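Local atomic coordinates of beta-galactosidase (Trichoderma reesei, PDB entry 3OG2), a protein that probably hydrolyses terminal non-reducing beta-D-galactose residues from beta-D-galactosides. Residues V654-L668 against G883-L895. Numbering follows the deposited sequence.
Sequences VPELTKLKWYKVDSL and GIAFYAAKLPLHL
Tyr663 and Ala888 form a hydrogen-bonded antiparallel pair where the short strand 663-666 lies against the long strand 883-894, with 663-666 as an edge strand of a five-stranded antiparallel sheet in a galactosidase all-beta domain. Backbone bonds run both ways there and at Val665 with Phe886, where Phe886 N reaches Val665 O at 2.9 Å. On the N-terminal side of Trp662 the two chains separate, and two waters bridge Lys661 and Lys890, each joining a backbone N-H to a carbonyl. Here Ala889 lays its CB over one face of the Trp662 indole, 3.6 Å from the six-membered ring's centroid, a CH-pi contact; so small a methyl lets the broad ring lie close. With CG anti to the carbonyl carbon (chi1 -73°), the indole turns NE1 to Leu657 O at 2.9 Å, tying the 3-10 turn 657-659 to the sheet. A serine in place of Trp662 would probably uncover Ala889 CB and leave Leu657 O without its indole donor. On the same strand pair, Lys664 lies alongside Tyr887, its flexible aliphatic chain following the ring, with CG 3.7 Å from CE2. Toward the other end of the contact, past Ala889, branched Leu891 crosses the rigid ring of Pro655 at about a right angle, CD1 lying 3.6 Å from Pro655 CG.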
ATOM      1  N   VAL A 654      16.066   7.272  22.686  1.00 34.09           N
ATOM      2  CA  VAL A 654      14.660   7.627  22.939  1.00 28.92           C
ATOM      3  C   VAL A 654      14.309   7.150  24.346  1.00 23.53           C
ATOM      4  O   VAL A 654      14.993   6.309  24.944  1.00 23.21           O
ATOM      5  CB  VAL A 654      13.704   7.038  21.889  1.00 35.19           C
ATOM      6  CG1 VAL A 654      13.878   7.697  20.522  1.00 38.96           C
ATOM      7  CG2 VAL A 654      13.892   5.532  21.901  1.00 33.37           C
ATOM      8  N   PRO A 655      13.261   7.716  24.904  1.00 23.80           N
ATOM      9  CA  PRO A 655      12.914   7.349  26.280  1.00 21.64           C
ATOM     10  C   PRO A 655      12.563   5.860  26.367  1.00 17.34           C
ATOM     11  O   PRO A 655      12.043   5.282  25.413  1.00 20.95           O
ATOM     12  CB  PRO A 655      11.669   8.181  26.579  1.00 24.07           C
ATOM     13  CG  PRO A 655      11.616   9.227  25.544  1.00 27.16           C
ATOM     14  CD  PRO A 655      12.321   8.712  24.335  1.00 26.33           C
ATOM     15  N   GLU A 656      12.879   5.295  27.525  1.00 17.71           N
ATOM     16  CA  GLU A 656      12.439   3.982  27.963  1.00 18.14           C
ATOM     17  C   GLU A 656      10.965   3.973  28.369  1.00 17.65           C
ATOM     18  O   GLU A 656      10.577   4.637  29.331  1.00 21.33           O
ATOM     19  CB  GLU A 656      13.286   3.526  29.168  1.00 20.72           C
ATOM     20  CG  GLU A 656      14.755   3.396  28.829  1.00 36.03           C
ATOM     21  CD  GLU A 656      15.581   2.952  30.026  1.00 50.29           C
ATOM     22  OE1 GLU A 656      16.444   3.741  30.495  1.00 80.43           O
ATOM     23  OE2 GLU A 656      15.312   1.797  30.441  1.00 62.97           O
ATOM     24  N   LEU A 657      10.115   3.232  27.667  1.00 15.47           N
ATOM     25  CA  LEU A 657       8.691   3.223  28.011  1.00 16.28           C
ATOM     26  C   LEU A 657       8.439   2.656  29.406  1.00 17.41           C
ATOM     27  O   LEU A 657       7.479   3.005  30.086  1.00 19.77           O
ATOM     28  CB  LEU A 657       7.908   2.408  26.964  1.00 14.37           C
ATOM     29  CG  LEU A 657       8.006   2.953  25.531  1.00 13.12           C
ATOM     30  CD1 LEU A 657       7.067   2.138  24.642  1.00 13.85           C
ATOM     31  CD2 LEU A 657       7.638   4.410  25.461  1.00 15.30           C
ATOM     32  N   THR A 658       9.277   1.761  29.844  1.00 17.91           N
ATOM     33  CA  THR A 658       8.983   1.169  31.154  1.00 23.40           C
ATOM     34  C   THR A 658       9.224   2.169  32.276  1.00 24.23           C
ATOM     35  O   THR A 658       8.705   1.970  33.388  1.00 28.93           O
ATOM     36  CB  THR A 658       9.829  -0.081  31.420  1.00 23.09           C
ATOM     37  OG1 THR A 658      11.203   0.306  31.559  1.00 32.05           O
ATOM     38  CG2 THR A 658       9.731  -1.001  30.206  1.00 44.04           C
ATOM     39  N   LYS A 659       9.993   3.224  31.996  1.00 24.57           N
ATOM     40  CA  LYS A 659      10.268   4.243  33.025  1.00 27.02           C
ATOM     41  C   LYS A 659       9.311   5.440  32.952  1.00 19.53           C
ATOM     42  O   LYS A 659       9.416   6.395  33.759  1.00 22.65           O
ATOM     43  CB  LYS A 659      11.694   4.739  32.903  1.00 32.42           C
ATOM     44  CG  LYS A 659      12.824   3.785  33.205  1.00 40.80           C
ATOM     45  CD  LYS A 659      12.517   2.769  34.289  1.00 52.95           C
ATOM     46  CE  LYS A 659      13.631   1.726  34.359  1.00 60.91           C
ATOM     47  NZ  LYS A 659      14.929   2.376  34.722  1.00 71.78           N
ATOM     48  N   LEU A 660       8.345   5.399  32.037  1.00 17.39           N
ATOM     49  CA  LEU A 660       7.341   6.477  32.047  1.00 16.19           C
ATOM     50  C   LEU A 660       6.498   6.426  33.304  1.00 16.51           C
ATOM     51  O   LEU A 660       6.492   5.435  34.015  1.00 18.72           O
ATOM     52  CB  LEU A 660       6.418   6.440  30.803  1.00 16.33           C
ATOM     53  CG  LEU A 660       7.153   6.554  29.452  1.00 17.70           C
ATOM     54  CD1 LEU A 660       6.146   6.381  28.326  1.00 18.51           C
ATOM     55  CD2 LEU A 660       7.941   7.853  29.300  1.00 19.62           C
ATOM     56  N   LYS A 661       5.778   7.480  33.567  1.00 16.37           N
ATOM     57  CA  LYS A 661       4.857   7.488  34.725  1.00 17.21           C
ATOM     58  C   LYS A 661       3.494   7.010  34.232  1.00 14.99           C
ATOM     59  O   LYS A 661       2.711   7.768  33.620  1.00 15.84           O
ATOM     60  CB  LYS A 661       4.796   8.888  35.319  1.00 17.62           C
ATOM     61  CG  LYS A 661       3.981   8.937  36.570  1.00 21.10           C
ATOM     62  CD  LYS A 661       4.063  10.287  37.278  1.00 31.76           C
ATOM     63  CE  LYS A 661       3.249  10.198  38.563  1.00 35.77           C
ATOM     64  NZ  LYS A 661       2.821  11.516  39.073  1.00 58.21           N
ATOM     65  N   TRP A 662       3.213   5.745  34.415  1.00 14.53           N
ATOM     66  CA  TRP A 662       1.994   5.110  33.923  1.00 13.84           C
ATOM     67  C   TRP A 662       0.824   5.314  34.901  1.00 14.00           C
ATOM     68  O   TRP A 662       0.992   5.180  36.102  1.00 14.44           O
ATOM     69  CB  TRP A 662       2.169   3.601  33.734  1.00 15.24           C
ATOM     70  CG  TRP A 662       3.024   3.307  32.523  1.00 14.89           C
ATOM     71  CD1 TRP A 662       4.357   3.020  32.524  1.00 17.26           C
ATOM     72  CD2 TRP A 662       2.612   3.280  31.152  1.00 12.60           C
ATOM     73  NE1 TRP A 662       4.806   2.810  31.235  1.00 17.52           N
ATOM     74  CE2 TRP A 662       3.748   2.964  30.355  1.00 14.95           C
ATOM     75  CE3 TRP A 662       1.377   3.503  30.527  1.00 13.05           C
ATOM     76  CZ2 TRP A 662       3.675   2.858  28.966  1.00 16.13           C
ATOM     77  CZ3 TRP A 662       1.290   3.399  29.154  1.00 12.74           C
ATOM     78  CH2 TRP A 662       2.413   3.082  28.377  1.00 14.85           C
ATOM     79  N   TYR A 663      -0.337   5.600  34.326  1.00 11.34           N
ATOM     80  CA  TYR A 663      -1.576   5.728  35.060  1.00 12.38           C
ATOM     81  C   TYR A 663      -2.506   4.630  34.582  1.00 12.00           C
ATOM     82  O   TYR A 663      -2.508   4.319  33.405  1.00 13.14           O
ATOM     83  CB  TYR A 663      -2.227   7.093  34.798  1.00 14.31           C
ATOM     84  CG  TYR A 663      -1.465   8.216  35.476  1.00 15.48           C
ATOM     85  CD1 TYR A 663      -0.351   8.846  34.918  1.00 21.80           C
ATOM     86  CD2 TYR A 663      -1.884   8.664  36.727  1.00 20.47           C
ATOM     87  CE1 TYR A 663       0.289   9.876  35.613  1.00 23.28           C
ATOM     88  CE2 TYR A 663      -1.254   9.681  37.410  1.00 23.31           C
ATOM     89  CZ  TYR A 663      -0.168  10.277  36.832  1.00 26.61           C
ATOM     90  OH  TYR A 663       0.434  11.277  37.562  1.00 35.06           O
ATOM     91  N   LYS A 664      -3.336   4.117  35.485  1.00 11.90           N
ATOM     92  CA  LYS A 664      -4.239   3.016  35.141  1.00 12.15           C
ATOM     93  C   LYS A 664      -5.682   3.347  35.463  1.00 12.14           C
ATOM     94  O   LYS A 664      -5.945   3.999  36.483  1.00 13.87           O
ATOM     95  CB  LYS A 664      -3.788   1.795  35.949  1.00 14.87           C
ATOM     96  CG  LYS A 664      -4.669   0.554  35.809  1.00 15.75           C
ATOM     97  CD  LYS A 664      -4.249  -0.508  36.818  1.00 19.66           C
ATOM     98  CE  LYS A 664      -5.071  -1.769  36.682  1.00 25.56           C
ATOM     99  NZ  LYS A 664      -5.301  -2.491  37.962  1.00 64.07           N
ATOM    100  N   VAL A 665      -6.593   2.823  34.643  1.00 11.33           N
ATOM    101  CA  VAL A 665      -8.019   2.904  34.963  1.00 11.63           C
ATOM    102  C   VAL A 665      -8.653   1.548  34.645  1.00 11.29           C
ATOM    103  O   VAL A 665      -8.315   0.929  33.636  1.00 12.56           O
ATOM    104  CB  VAL A 665      -8.688   4.095  34.263  1.00 13.89           C
ATOM    105  CG1 VAL A 665      -8.706   3.970  32.749  1.00 14.11           C
ATOM    106  CG2 VAL A 665     -10.138   4.259  34.759  1.00 15.20           C
ATOM    107  N   ASP A 666      -9.561   1.090  35.515  1.00 12.68           N
ATOM    108  CA  ASP A 666     -10.343  -0.120  35.183  1.00 12.03           C
ATOM    109  C   ASP A 666     -11.220   0.162  33.994  1.00 11.25           C
ATOM    110  O   ASP A 666     -11.981   1.133  34.014  1.00 12.41           O
ATOM    111  CB  ASP A 666     -11.175  -0.458  36.406  1.00 14.69           C
ATOM    112  CG  ASP A 666     -11.930  -1.778  36.261  1.00 19.82           C
ATOM    113  OD1 ASP A 666     -11.929  -2.467  35.227  1.00 13.25           O
ATOM    114  OD2 ASP A 666     -12.538  -2.150  37.293  1.00 24.41           O
ATOM    115  N   SER A 667     -11.090  -0.673  32.970  1.00  9.56           N
ATOM    116  CA  SER A 667     -11.947  -0.469  31.819  1.00  9.43           C
ATOM    117  C   SER A 667     -12.994  -1.569  31.683  1.00  8.85           C
ATOM    118  O   SER A 667     -13.556  -1.759  30.609  1.00 10.53           O
ATOM    119  CB  SER A 667     -11.119  -0.361  30.541  1.00  9.59           C
ATOM    120  OG  SER A 667     -11.961   0.014  29.417  1.00 10.21           O
ATOM    121  N   LEU A 668     -13.303  -2.245  32.788  1.00  9.36           N
ATOM    122  CA  LEU A 668     -14.508  -3.074  32.839  1.00 10.16           C
ATOM    123  C   LEU A 668     -15.284  -2.787  34.123  1.00  9.64           C
ATOM    124  O   LEU A 668     -15.608  -3.675  34.940  1.00 10.34           O
ATOM    125  CB  LEU A 668     -14.101  -4.533  32.677  1.00  9.73           C
ATOM    126  CG  LEU A 668     -15.238  -5.479  32.280  1.00 10.81           C
ATOM    127  CD1 LEU A 668     -15.812  -5.180  30.892  1.00 11.80           C
ATOM    128  CD2 LEU A 668     -14.721  -6.939  32.383  1.00 14.53           C
ATOM    129  N   GLY A 883     -10.128  -9.510  32.876  1.00 10.31           N
ATOM    130  CA  GLY A 883     -10.705  -8.167  32.956  1.00 11.42           C
ATOM    131  C   GLY A 883      -9.975  -7.288  31.964  1.00  9.95           C
ATOM    132  O   GLY A 883      -9.249  -7.743  31.076  1.00 11.09           O
ATOM    133  N   ILE A 884     -10.224  -5.986  32.052  1.00  8.92           N
ATOM    134  CA  ILE A 884      -9.710  -5.054  31.042  1.00  9.53           C
ATOM    135  C   ILE A 884      -9.270  -3.800  31.769  1.00  9.67           C
ATOM    136  O   ILE A 884     -10.067  -3.176  32.509  1.00 12.92           O
ATOM    137  CB  ILE A 884     -10.754  -4.697  29.943  1.00 11.14           C
ATOM    138  CG1 ILE A 884     -11.397  -5.948  29.355  1.00 13.50           C
ATOM    139  CG2 ILE A 884     -10.069  -3.831  28.875  1.00 11.98           C
ATOM    140  CD1 ILE A 884     -12.426  -5.694  28.285  1.00 12.86           C
ATOM    141  N   ALA A 885      -8.014  -3.410  31.573  1.00  9.95           N
ATOM    142  CA  ALA A 885      -7.503  -2.182  32.163  1.00 10.11           C
ATOM    143  C   ALA A 885      -6.961  -1.274  31.077  1.00  9.45           C
ATOM    144  O   ALA A 885      -6.552  -1.768  30.042  1.00 13.21           O
ATOM    145  CB  ALA A 885      -6.329  -2.472  33.085  1.00 12.32           C
ATOM    146  N   PHE A 886      -6.964   0.017  31.296  1.00  9.55           N
ATOM    147  CA  PHE A 886      -6.360   0.907  30.328  1.00  9.83           C
ATOM    148  C   PHE A 886      -5.252   1.704  31.030  1.00  9.48           C
ATOM    149  O   PHE A 886      -5.457   2.169  32.151  1.00 10.77           O
ATOM    150  CB  PHE A 886      -7.437   1.850  29.748  1.00 10.07           C
ATOM    151  CG  PHE A 886      -6.826   2.883  28.819  1.00  9.51           C
ATOM    152  CD1 PHE A 886      -6.232   2.511  27.625  1.00 10.58           C
ATOM    153  CD2 PHE A 886      -6.866   4.236  29.147  1.00 10.46           C
ATOM    154  CE1 PHE A 886      -5.687   3.459  26.770  1.00 10.55           C
ATOM    155  CE2 PHE A 886      -6.289   5.188  28.306  1.00 11.25           C
ATOM    156  CZ  PHE A 886      -5.692   4.811  27.090  1.00 11.09           C
ATOM    157  N   TYR A 887      -4.146   1.829  30.344  1.00  9.31           N
ATOM    158  CA  TYR A 887      -2.946   2.473  30.840  1.00 10.17           C
ATOM    159  C   TYR A 887      -2.590   3.667  29.975  1.00  9.80           C
ATOM    160  O   TYR A 887      -2.580   3.559  28.747  1.00 11.08           O
ATOM    161  CB  TYR A 887      -1.791   1.496  30.826  1.00 10.52           C
ATOM    162  CG  TYR A 887      -2.018   0.270  31.704  1.00 10.63           C
ATOM    163  CD1 TYR A 887      -2.571  -0.902  31.210  1.00 11.14           C
ATOM    164  CD2 TYR A 887      -1.660   0.337  33.052  1.00 11.60           C
ATOM    165  CE1 TYR A 887      -2.760  -1.979  32.045  1.00 11.68           C
ATOM    166  CE2 TYR A 887      -1.843  -0.749  33.887  1.00 11.26           C
ATOM    167  CZ  TYR A 887      -2.389  -1.923  33.380  1.00 13.19           C
ATOM    168  OH  TYR A 887      -2.598  -3.028  34.167  1.00 14.22           O
ATOM    169  N   ALA A 888      -2.255   4.793  30.594  1.00 10.97           N
ATOM    170  CA  ALA A 888      -1.887   5.978  29.842  1.00 10.77           C
ATOM    171  C   ALA A 888      -0.592   6.577  30.407  1.00 11.37           C
ATOM    172  O   ALA A 888      -0.375   6.552  31.616  1.00 11.75           O
ATOM    173  CB  ALA A 888      -2.961   7.066  29.869  1.00 14.12           C
ATOM    174  N   ALA A 889       0.216   7.155  29.513  1.00 11.69           N
ATOM    175  CA  ALA A 889       1.453   7.801  29.994  1.00 11.52           C
ATOM    176  C   ALA A 889       1.826   8.917  29.052  1.00 10.83           C
ATOM    177  O   ALA A 889       1.561   8.817  27.842  1.00 12.16           O
ATOM    178  CB  ALA A 889       2.596   6.809  30.138  1.00 13.35           C
ATOM    179  N   LYS A 890       2.454   9.958  29.562  1.00 11.37           N
ATOM    180  CA  LYS A 890       3.011  10.985  28.741  1.00 11.55           C
ATOM    181  C   LYS A 890       4.396  10.542  28.254  1.00 13.21           C
ATOM    182  O   LYS A 890       5.221  10.052  29.004  1.00 15.64           O
ATOM    183  CB  LYS A 890       3.162  12.276  29.583  1.00 14.61           C
ATOM    184  CG  LYS A 890       3.627  13.452  28.732  1.00 17.84           C
ATOM    185  CD  LYS A 890       3.815  14.687  29.632  1.00 28.00           C
ATOM    186  CE  LYS A 890       2.594  15.565  29.690  1.00 40.14           C
ATOM    187  NZ  LYS A 890       2.771  16.644  30.728  1.00 70.66           N
ATOM    188  N   LEU A 891       4.627  10.732  26.954  1.00 12.00           N
ATOM    189  CA  LEU A 891       5.893  10.395  26.315  1.00 13.54           C
ATOM    190  C   LEU A 891       6.430  11.655  25.676  1.00 12.76           C
ATOM    191  O   LEU A 891       6.027  12.000  24.588  1.00 14.35           O
ATOM    192  CB  LEU A 891       5.678   9.291  25.267  1.00 14.29           C
ATOM    193  CG  LEU A 891       6.865   8.964  24.347  1.00 14.25           C
ATOM    194  CD1 LEU A 891       8.083   8.491  25.098  1.00 16.23           C
ATOM    195  CD2 LEU A 891       6.388   7.948  23.278  1.00 19.44           C
ATOM    196  N   PRO A 892       7.340  12.369  26.322  1.00 16.21           N
ATOM    197  CA  PRO A 892       7.976  13.516  25.684  1.00 15.40           C
ATOM    198  C   PRO A 892       8.993  13.022  24.664  1.00 14.00           C
ATOM    199  O   PRO A 892       9.728  12.092  24.961  1.00 17.45           O
ATOM    200  CB  PRO A 892       8.685  14.243  26.828  1.00 18.69           C
ATOM    201  CG  PRO A 892       8.184  13.595  28.051  1.00 26.97           C
ATOM    202  CD  PRO A 892       7.831  12.168  27.692  1.00 20.67           C
ATOM    203  N   LEU A 893       9.053  13.638  23.508  1.00 14.35           N
ATOM    204  CA  LEU A 893      10.091  13.317  22.532  1.00 14.39           C
ATOM    205  C   LEU A 893      10.793  14.588  22.137  1.00 13.43           C
ATOM    206  O   LEU A 893      10.140  15.640  22.060  1.00 16.98           O
ATOM    207  CB  LEU A 893       9.495  12.726  21.244  1.00 13.83           C
ATOM    208  CG  LEU A 893       8.949  11.310  21.399  1.00 13.80           C
ATOM    209  CD1 LEU A 893       8.299  10.864  20.083  1.00 14.58           C
ATOM    210  CD2 LEU A 893      10.031  10.344  21.860  1.00 16.35           C
ATOM    211  N   HIS A 894      12.095  14.598  21.933  1.00 15.17           N
ATOM    212  CA  HIS A 894      12.866  15.774  21.538  1.00 16.30           C
ATOM    213  C   HIS A 894      13.927  15.244  20.571  1.00 15.23           C
ATOM    214  O   HIS A 894      15.068  15.011  20.930  1.00 22.97           O
ATOM    215  CB  HIS A 894      13.460  16.468  22.791  1.00 29.02           C
ATOM    216  CG  HIS A 894      12.312  17.018  23.633  1.00 49.23           C
ATOM    217  ND1 HIS A 894      11.777  16.353  24.744  1.00 63.31           N
ATOM    218  CD2 HIS A 894      11.485  18.078  23.452  1.00 57.61           C
ATOM    219  CE1 HIS A 894      10.754  16.992  25.227  1.00 73.47           C
ATOM    220  NE2 HIS A 894      10.570  18.058  24.466  1.00 71.60           N
ATOM    221  N   LEU A 895      13.511  14.962  19.360  1.00 15.56           N
ATOM    222  CA  LEU A 895      14.336  14.378  18.332  1.00 15.26           C
ATOM    223  C   LEU A 895      14.587  15.371  17.198  1.00 14.01           C
ATOM    224  O   LEU A 895      13.740  16.235  16.954  1.00 15.92           O
ATOM    225  CB  LEU A 895      13.612  13.117  17.763  1.00 17.27           C
ATOM    226  CG  LEU A 895      13.486  11.968  18.770  1.00 21.44           C
ATOM    227  CD1 LEU A 895      12.535  10.900  18.216  1.00 24.21           C
ATOM    228  CD2 LEU A 895      14.832  11.354  19.089  1.00 26.82           C
TER
HETATM  229  O   HOH W   1       2.823  10.187  32.425  1.00 19.27           O
HETATM  230  O   HOH W   2       5.606   9.855  31.719  1.00 21.00           O
HETATM  231  O   HOH W   3     -11.227  -5.217  34.734  1.00 14.90           O